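Local coordinates for protein N-acetylmuramoyl-L-alanine amidase (Mycolicibacterium smegmatis, PDB 7AGM) that hydrolyses, as a zinc-dependent amidase, the bond joining N-acetylmuramic acid to the L-alanine of peptidoglycan stem peptides, at residues A[31-36]-A[123-128]; A[42-47]-A[185-190]; A[55-60]-A[76-81]. All blocks are in the same frame, centred on the assembly; numbering follows the deposited sequence.

Contact 1 (A[31-36]-A[123-128])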
loop_
_atom_site.group_PDB
_atom_site.type_symbol
_atom_site.label_atom_id
_atom_site.label_comp_id
_atom_site.label_asym_id
_atom_site.label_seq_id
_atom_site.Cartn_x
_atom_site.Cartn_y
_atom_site.Cartn_z
ATOM N N THR A 31 -1.999 -8.682 15.803
ATOM C CA THR A 31 -1.598 -8.924 14.424
ATOM C C THR A 31 -2.673 -9.609 13.601
ATOM O O THR A 31 -2.583 -9.607 12.366
ATOM C CB THR A 31 -0.379 -9.847 14.396
ATOM O OG1 THR A 31 -0.745 -11.130 14.939
ATOM C CG2 THR A 31 0.753 -9.256 15.194
ATOM N N GLY A 32 -3.666 -10.222 14.249
ATOM C CA GLY A 32 -4.666 -11.007 13.559
ATOM C C GLY A 32 -4.365 -12.487 13.494
ATOM O O GLY A 32 -5.228 -13.262 13.056
ATOM N N ARG A 33 -3.179 -12.910 13.923
ATOM C CA ARG A 33 -2.830 -14.325 13.966
ATOM C C ARG A 33 -2.384 -14.760 15.356
ATOM O O ARG A 33 -1.630 -15.724 15.502
ATOM C CB ARG A 33 -1.796 -14.679 12.899
ATOM C CG ARG A 33 -2.278 -14.378 11.494
ATOM C CD ARG A 33 -1.273 -14.829 10.456
ATOM N NE ARG A 33 -1.569 -14.264 9.149
ATOM C CZ ARG A 33 -2.233 -14.881 8.178
ATOM N NH1 ARG A 33 -2.678 -16.125 8.346
ATOM N NH2 ARG A 33 -2.446 -14.252 7.027
ATOM N N GLY A 34 -2.851 -14.061 16.387
ATOM C CA GLY A 34 -2.624 -14.466 17.760
ATOM C C GLY A 34 -1.454 -13.799 18.449
ATOM O O GLY A 34 -1.239 -14.044 19.642
ATOM N N GLY A 35 -0.688 -12.971 17.741
ATOM C CA GLY A 35 0.430 -12.267 18.314
ATOM C C GLY A 35 0.179 -10.774 18.395
ATOM O O GLY A 35 -0.938 -10.287 18.208
ATOM N N THR A 36 1.246 -10.045 18.705
ATOM C CA THR A 36 1.200 -8.592 18.711
ATOM C C THR A 36 2.443 -8.050 18.023
ATOM O O THR A 36 3.421 -8.768 17.796
ATOM C CB THR A 36 1.091 -8.004 20.129
ATOM O OG1 THR A 36 2.304 -8.260 20.849
ATOM C CG2 THR A 36 -0.076 -8.611 20.883
ATOM N N SER A 123 -2.389 -11.082 2.084
ATOM C CA SER A 123 -2.484 -11.986 3.223
ATOM C C SER A 123 -2.502 -13.439 2.773
ATOM O O SER A 123 -3.332 -13.845 1.955
ATOM C CB SER A 123 -3.752 -11.693 4.023
ATOM O OG SER A 123 -3.806 -12.546 5.158
ATOM N N SER A 124 -1.596 -14.219 3.335
ATOM C CA SER A 124 -1.531 -15.647 3.064
ATOM C C SER A 124 -0.831 -16.333 4.228
ATOM O O SER A 124 0.209 -15.853 4.687
ATOM C CB SER A 124 -0.779 -15.904 1.759
ATOM O OG SER A 124 -0.737 -17.292 1.469
ATOM N N PRO A 125 -1.368 -17.451 4.749
ATOM C CA PRO A 125 -2.629 -18.096 4.370
ATOM C C PRO A 125 -3.835 -17.215 4.673
ATOM O O PRO A 125 -3.811 -16.424 5.619
ATOM C CB PRO A 125 -2.673 -19.343 5.272
ATOM C CG PRO A 125 -1.277 -19.571 5.695
ATOM C CD PRO A 125 -0.650 -18.220 5.782
ATOM N N PRO A 126 -4.884 -17.331 3.868
ATOM C CA PRO A 126 -6.037 -16.444 4.048
ATOM C C PRO A 126 -6.792 -16.747 5.334
ATOM O O PRO A 126 -6.880 -17.895 5.784
ATOM C CB PRO A 126 -6.899 -16.740 2.819
ATOM C CG PRO A 126 -6.563 -18.175 2.471
ATOM C CD PRO A 126 -5.089 -18.306 2.778
ATOM N N LEU A 127 -7.367 -15.692 5.910
ATOM C CA LEU A 127 -8.145 -15.792 7.136
ATOM C C LEU A 127 -9.643 -15.644 6.918
ATOM O O LEU A 127 -10.410 -15.830 7.870
ATOM C CB LEU A 127 -7.672 -14.743 8.154
ATOM C CG LEU A 127 -6.237 -14.947 8.651
ATOM C CD1 LEU A 127 -5.781 -13.730 9.440
ATOM C CD2 LEU A 127 -6.146 -16.199 9.506
ATOM N N ASN A 128 -10.073 -15.339 5.697
ATOM C CA ASN A 128 -11.482 -15.172 5.363
ATOM C C ASN A 128 -11.624 -15.231 3.844
ATOM O O ASN A 128 -10.637 -15.351 3.110
ATOM C CB ASN A 128 -12.057 -13.877 5.965
ATOM C CG ASN A 128 -11.302 -12.633 5.519
ATOM O OD1 ASN A 128 -11.000 -12.468 4.340
ATOM N ND2 ASN A 128 -10.982 -11.760 6.468
#
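Pro125 O is gripped by both terminal nitrogens of Arg33, an end-on fork closing on a single atom. Arg33 NH2 donates to Pro125 O at 2.9 Å, and Arg33 NH1 gives Pro125 O a near-equal bond of 3.0 Å. The oxygen lies almost in the guanidinium plane, 2° out of it, while the two donors reach it from opposite faces of the carbonyl plane. Both bonds are bent at the hydrogen, as expected when two N-H groups converge on one acceptor.

Arg33 CG stands anti to its carbonyl carbon (chi1 -59°), and the chain then runs extended from CG to NE, carrying the cation across to the other loop. Ser123 OG comes within 2.9 Å of Arg33 NH2, but its direction does not suit a hydrogen bond; this hydroxyl is instead hydrogen-bonded to Gln131 OE1. Asn172 OD1 takes a further bond from Arg33 NH2.

The contact is a surface one, joining the turn of the hairpin 28-30/36-38 to the loop that leaves strand 119-123 of the central mixed sheet. In the turn, Arg33 N donates to Thr31 OG1 at 3.2 Å, an ST turn, and Thr31 N bonds to Gly35 O. Gly32 and Gly34 both have positive phi, where a CB would press on the preceding carbonyl oxygen. In the other loop, a cis peptide bond precedes Pro125.

Leu127 covers one face of the guanidinium group: its CD1 sits 3.9 Å above the plane, over the centre. Leu127 CD2 touches Arg33 NH1 at 3.7 Å, and the two side chains cross obliquely. The same CD1 of Leu127 also rests against Gly32 O at 3.7 Å, while Pro125 CD lies 3.9 Å from Arg33 NH1.

Contact 2 (A[42-47]-A[185-190])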
loop_
_atom_site.group_PDB
_atom_site.type_symbol
_atom_site.label_atom_id
_atom_site.label_comp_id
_atom_site.label_asym_id
_atom_site.label_seq_id
_atom_site.Cartn_x
_atom_site.Cartn_y
_atom_site.Cartn_z
ATOM N N SER A 42 8.591 3.825 12.264
ATOM C CA SER A 42 8.887 5.105 11.632
ATOM C C SER A 42 8.866 5.010 10.109
ATOM O O SER A 42 8.519 5.983 9.430
ATOM C CB SER A 42 10.246 5.618 12.110
ATOM O OG SER A 42 11.253 4.655 11.863
ATOM N N GLY A 43 9.220 3.860 9.560
ATOM C CA GLY A 43 9.429 3.737 8.135
ATOM C C GLY A 43 10.890 3.927 7.768
ATOM O O GLY A 43 11.704 4.414 8.553
ATOM N N THR A 44 11.225 3.524 6.547
ATOM C CA THR A 44 12.598 3.624 6.083
ATOM C C THR A 44 12.828 4.997 5.455
ATOM O O THR A 44 12.001 5.904 5.567
ATOM C CB THR A 44 12.954 2.433 5.192
ATOM O OG1 THR A 44 14.370 2.422 4.946
ATOM C CG2 THR A 44 12.199 2.492 3.864
ATOM N N ALA A 45 13.979 5.166 4.811
ATOM C CA ALA A 45 14.338 6.422 4.172
ATOM C C ALA A 45 15.421 6.136 3.149
ATOM O O ALA A 45 16.084 5.094 3.190
ATOM C CB ALA A 45 14.857 7.459 5.180
ATOM N N THR A 46 15.589 7.076 2.224
ATOM C CA THR A 46 16.725 6.993 1.319
ATOM C C THR A 46 18.016 7.176 2.117
ATOM O O THR A 46 18.002 7.591 3.280
ATOM C CB THR A 46 16.624 8.040 0.202
ATOM O OG1 THR A 46 16.763 9.362 0.746
ATOM C CG2 THR A 46 15.268 7.933 -0.519
ATOM N N ASP A 47 19.144 6.845 1.485
ATOM C CA ASP A 47 20.430 6.999 2.157
ATOM C C ASP A 47 20.604 8.415 2.685
ATOM O O ASP A 47 21.133 8.622 3.783
ATOM C CB ASP A 47 21.572 6.666 1.195
ATOM C CG ASP A 47 21.709 5.184 0.944
ATOM O OD1 ASP A 47 21.287 4.391 1.811
ATOM O OD2 ASP A 47 22.249 4.813 -0.119
ATOM N N ASN A 185 12.651 0.176 -3.619
ATOM C CA ASN A 185 13.648 0.103 -2.555
ATOM C C ASN A 185 14.250 1.497 -2.369
ATOM O O ASN A 185 14.953 1.998 -3.252
ATOM C CB ASN A 185 14.726 -0.901 -2.953
ATOM C CG ASN A 185 15.835 -1.022 -1.924
ATOM O OD1 ASN A 185 15.749 -0.467 -0.828
ATOM N ND2 ASN A 185 16.880 -1.780 -2.269
ATOM N N MET A 186 13.991 2.109 -1.212
ATOM C CA MET A 186 14.527 3.445 -0.949
ATOM C C MET A 186 16.048 3.458 -0.895
ATOM O O MET A 186 16.652 4.530 -1.030
ATOM C CB MET A 186 13.973 4.003 0.363
ATOM C CG MET A 186 12.450 4.055 0.405
ATOM S SD MET A 186 11.806 5.309 1.546
ATOM C CE MET A 186 11.739 6.784 0.509
ATOM N N LYS A 187 16.673 2.302 -0.685
ATOM C CA LYS A 187 18.124 2.194 -0.629
ATOM C C LYS A 187 18.765 2.003 -1.996
ATOM O O LYS A 187 19.997 1.985 -2.085
ATOM C CB LYS A 187 18.530 1.040 0.292
ATOM C CG LYS A 187 17.904 1.106 1.672
ATOM C CD LYS A 187 18.312 2.374 2.398
ATOM C CE LYS A 187 17.740 2.399 3.807
ATOM N NZ LYS A 187 18.001 3.708 4.473
ATOM N N ASN A 188 17.973 1.860 -3.053
ATOM C CA ASN A 188 18.462 1.682 -4.417
ATOM C C ASN A 188 18.555 3.040 -5.120
ATOM O O ASN A 188 17.659 3.875 -4.967
ATOM C CB ASN A 188 17.516 0.771 -5.199
ATOM C CG ASN A 188 17.853 0.714 -6.672
ATOM O OD1 ASN A 188 17.241 1.404 -7.484
ATOM N ND2 ASN A 188 18.831 -0.111 -7.027
ATOM N N PRO A 189 19.619 3.291 -5.896
ATOM C CA PRO A 189 19.753 4.615 -6.536
ATOM C C PRO A 189 18.645 4.972 -7.517
ATOM O O PRO A 189 18.273 6.152 -7.603
ATOM C CB PRO A 189 21.129 4.545 -7.214
ATOM C CG PRO A 189 21.898 3.559 -6.398
ATOM C CD PRO A 189 20.875 2.524 -5.940
ATOM N N VAL A 190 18.119 4.006 -8.277
ATOM C CA VAL A 190 17.059 4.326 -9.232
ATOM C C VAL A 190 15.749 4.599 -8.502
ATOM O O VAL A 190 15.105 5.639 -8.705
ATOM C CB VAL A 190 16.885 3.209 -10.276
ATOM C CG1 VAL A 190 15.800 3.601 -11.263
ATOM C CG2 VAL A 190 18.199 2.901 -10.993
HETATM O O HOH W 1 19.025 5.732 -1.151
HETATM O O HOH W 2 20.729 4.057 4.338
HETATM O O HOH W 3 22.363 3.173 -2.558
#
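Lys187 NZ donates to Ala45 O at 2.7 Å, the direct hydrogen bond between the two loops. A bend at chi2 (-61°) turns Lys187 CD toward Asp47 OD1 and Ala45 O; beyond it the chain is extended to NZ. Along the way Lys187 CE passes Thr44 OG1 at 3.6 Å. Lys187 CD lies equally near Asp47 OD1, but the charged ends stay apart: a water accepts from Lys187 NZ and donates to Asp47 OD1, bridging them.

Segment 42-47 leads toward helix 52-69, which bears the zinc ligand Glu52, and Thr44 N is hydrogen-bonded to Glu52 OE1. Across the contact, strand 178-185 ends in a type I turn, Asn185 to Asn188, where Asn185 OD1 accepts from Lys187 N in an Asx turn; Asn188 stands at the N-cap of helix 189-196, its OD1 accepting weakly from Val190 N and also from Asp191 N.

A bend at chi3 (88°) turns Met186 CE aside to meet Thr46 CG2 at 3.9 Å. The Met186 and Thr44 side chains run past each other in opposite directions, Met186 SD 3.7 Å from Thr44 CG2. Thr46 OG1 is bonded to Asp48 OD2. Thr46 CA directs its hydrogen at Met186 O over 3.4 Å, and the same Met186 O accepts from a water held by Asp47 N.

Contact 3 (A[55-60]-A[76-81])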
loop_
_atom_site.group_PDB
_atom_site.type_symbol
_atom_site.label_atom_id
_atom_site.label_comp_id
_atom_site.label_asym_id
_atom_site.label_seq_id
_atom_site.Cartn_x
_atom_site.Cartn_y
_atom_site.Cartn_z
ATOM N N PHE A 55 7.103 9.963 1.038
ATOM C CA PHE A 55 6.845 9.327 -0.248
ATOM C C PHE A 55 5.440 8.740 -0.296
ATOM O O PHE A 55 4.707 8.932 -1.276
ATOM C CB PHE A 55 7.861 8.219 -0.527
ATOM C CG PHE A 55 7.442 7.321 -1.657
ATOM C CD1 PHE A 55 7.523 7.752 -2.971
ATOM C CD2 PHE A 55 6.918 6.060 -1.404
ATOM C CE1 PHE A 55 7.109 6.944 -4.021
ATOM C CE2 PHE A 55 6.506 5.242 -2.444
ATOM C CZ PHE A 55 6.602 5.673 -3.756
ATOM N N THR A 56 5.054 7.986 0.741
ATOM C CA THR A 56 3.745 7.341 0.696
ATOM C C THR A 56 2.631 8.374 0.744
ATOM O O THR A 56 1.606 8.225 0.070
ATOM C CB THR A 56 3.590 6.339 1.842
ATOM O OG1 THR A 56 3.559 7.035 3.095
ATOM C CG2 THR A 56 4.723 5.296 1.838
ATOM N N TRP A 57 2.820 9.435 1.525
ATOM C CA TRP A 57 1.810 10.485 1.628
ATOM C C TRP A 57 1.559 11.146 0.276
ATOM O O TRP A 57 0.424 11.174 -0.222
ATOM C CB TRP A 57 2.265 11.509 2.669
ATOM C CG TRP A 57 1.407 12.727 2.738
ATOM C CD1 TRP A 57 1.742 14.004 2.359
ATOM C CD2 TRP A 57 0.065 12.796 3.233
ATOM N NE1 TRP A 57 0.691 14.852 2.589
ATOM C CE2 TRP A 57 -0.349 14.140 3.129
ATOM C CE3 TRP A 57 -0.824 11.852 3.757
ATOM C CZ2 TRP A 57 -1.617 14.559 3.518
ATOM C CZ3 TRP A 57 -2.085 12.275 4.149
ATOM C CH2 TRP A 57 -2.469 13.614 4.022
ATOM N N ASP A 58 2.619 11.662 -0.353
ATOM C CA ASP A 58 2.422 12.399 -1.597
ATOM C C ASP A 58 1.933 11.486 -2.720
ATOM O O ASP A 58 1.045 11.866 -3.495
ATOM C CB ASP A 58 3.697 13.138 -1.987
ATOM C CG ASP A 58 3.476 14.061 -3.158
ATOM O OD1 ASP A 58 2.827 15.105 -2.956
ATOM O OD2 ASP A 58 3.926 13.733 -4.274
ATOM N N THR A 59 2.466 10.264 -2.797
ATOM C CA THR A 59 1.995 9.324 -3.810
ATOM C C THR A 59 0.517 9.005 -3.611
ATOM O O THR A 59 -0.252 8.954 -4.582
ATOM C CB THR A 59 2.843 8.049 -3.766
ATOM O OG1 THR A 59 4.214 8.392 -3.987
ATOM C CG2 THR A 59 2.411 7.060 -4.842
ATOM N N THR A 60 0.091 8.845 -2.354
ATOM C CA THR A 60 -1.309 8.525 -2.091
ATOM C C THR A 60 -2.222 9.691 -2.455
ATOM O O THR A 60 -3.326 9.476 -2.973
ATOM C CB THR A 60 -1.508 8.073 -0.640
ATOM O OG1 THR A 60 -0.705 6.907 -0.377
ATOM C CG2 THR A 60 -2.975 7.714 -0.395
ATOM N N MET A 76 -8.994 8.107 3.486
ATOM C CA MET A 76 -7.588 7.891 3.799
ATOM C C MET A 76 -7.386 7.570 5.275
ATOM O O MET A 76 -8.162 7.989 6.140
ATOM C CB MET A 76 -6.732 9.095 3.378
ATOM C CG MET A 76 -6.646 9.263 1.869
ATOM S SD MET A 76 -5.541 10.593 1.384
ATOM C CE MET A 76 -4.027 10.096 2.192
ATOM N N SER A 77 -6.324 6.820 5.560
ATOM C CA SER A 77 -6.029 6.427 6.931
ATOM C C SER A 77 -5.435 7.554 7.764
ATOM O O SER A 77 -5.473 7.477 8.995
ATOM C CB SER A 77 -5.058 5.250 6.931
ATOM O OG SER A 77 -3.829 5.638 6.353
ATOM N N ARG A 78 -4.875 8.584 7.134
ATOM C CA ARG A 78 -4.331 9.719 7.862
ATOM C C ARG A 78 -4.529 10.964 7.018
ATOM O O ARG A 78 -4.725 10.890 5.802
ATOM C CB ARG A 78 -2.854 9.518 8.228
ATOM C CG ARG A 78 -1.920 9.312 7.047
ATOM C CD ARG A 78 -0.504 9.196 7.582
ATOM N NE ARG A 78 0.507 8.662 6.670
ATOM C CZ ARG A 78 1.549 9.352 6.202
ATOM N NH1 ARG A 78 1.696 10.645 6.494
ATOM N NH2 ARG A 78 2.450 8.748 5.440
ATOM N N GLY A 79 -4.461 12.117 7.685
ATOM C CA GLY A 79 -4.824 13.374 7.064
ATOM C C GLY A 79 -3.715 14.401 6.987
ATOM O O GLY A 79 -3.961 15.540 6.575
ATOM N N ASN A 80 -2.498 14.026 7.372
ATOM C CA ASN A 80 -1.348 14.919 7.275
ATOM C C ASN A 80 -0.079 14.077 7.230
ATOM O O ASN A 80 -0.113 12.848 7.354
ATOM C CB ASN A 80 -1.297 15.905 8.446
ATOM C CG ASN A 80 -1.174 15.209 9.787
ATOM O OD1 ASN A 80 -0.219 14.459 10.036
ATOM N ND2 ASN A 80 -2.136 15.457 10.667
ATOM N N ASP A 81 1.053 14.761 7.085
ATOM C CA ASP A 81 2.366 14.133 7.038
ATOM C C ASP A 81 3.308 14.764 8.060
ATOM O O ASP A 81 4.525 14.762 7.873
ATOM C CB ASP A 81 2.951 14.203 5.626
ATOM C CG ASP A 81 4.175 13.327 5.456
ATOM O OD1 ASP A 81 4.142 12.186 5.954
ATOM O OD2 ASP A 81 5.165 13.778 4.833
#
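Trp57 reaches from helix 52-69 onto the loop 76-81, which follows strand 73-76; the helix lies in the crossover connecting the parallel strands 10-15 and 73-76, which neighbour each other in the sheet. Trp57 CG is anti to the backbone N (chi1 172°), which sends the indole out from the helix toward the loop.

One face of the indole is covered by the loop. Asp81 CB makes a CH-pi contact with the five-membered ring of Trp57, 3.6 Å from its centroid and 18° off the normal. The carboxylate lies nearly parallel to the ring, the two side chains running past each other in opposite directions. Farther out, Asn80 CA also lies over the face, and Arg78 O meets the edge, 3.4 Å from Trp57 CZ3 and in plane.

Apolar packing is centred on Met76 CE, which touches Trp57 CZ3 at 3.5 Å and Thr60 CG2 at 3.7 Å. The bend at chi3 (56°) turns this methyl onto the helix, between Trp57 and Thr60.

The polar interactions order the loop itself. Arg78 NH1 forms a salt bridge with Asp81 OD1 at 2.9 Å, meeting the carboxylate on its anti side. The same Arg78 NH1 also donates to Asn80 O, drawing the loop round the guanidinium. The remaining Arg78 nitrogens are held by backbone oxygens, NE by Pro15 O and NH2 by His53 O and Gly16 O, while Asp81 OD1 is shared with His53 ND1 and OD2 bonds to Ser54 OG. Thr56 OG1, bonded to Gly16 O, lies close to the zinc site.

The guanidinium also packs against the indole: Arg78 presents one face to the ring, with Trp57 CE3 sitting 3.8 Å above that plane, toward its rim.

In the fold
Along the chain the first segments of contacts 1, 2 and 3 come in order, then 76-81, 123-128 and 185-190, so contacts 1 and 2 interlock while contact 3 falls within the span of each. Contacts 2 and 3 have centres 17 Å apart and touch through Met186 CE and Phe55 CB at 4.3 Å. Both lie beside the zinc site of His17, Glu52 and His107: the side chains of Thr44 and Thr56 are each about 6 Å from the zinc ion. Contact 1 stands apart, its centre 25 Å from that of contact 3 and 28 Å from that of contact 2, and joins the hairpin 28-30/36-38 to the loop after strand 119-123.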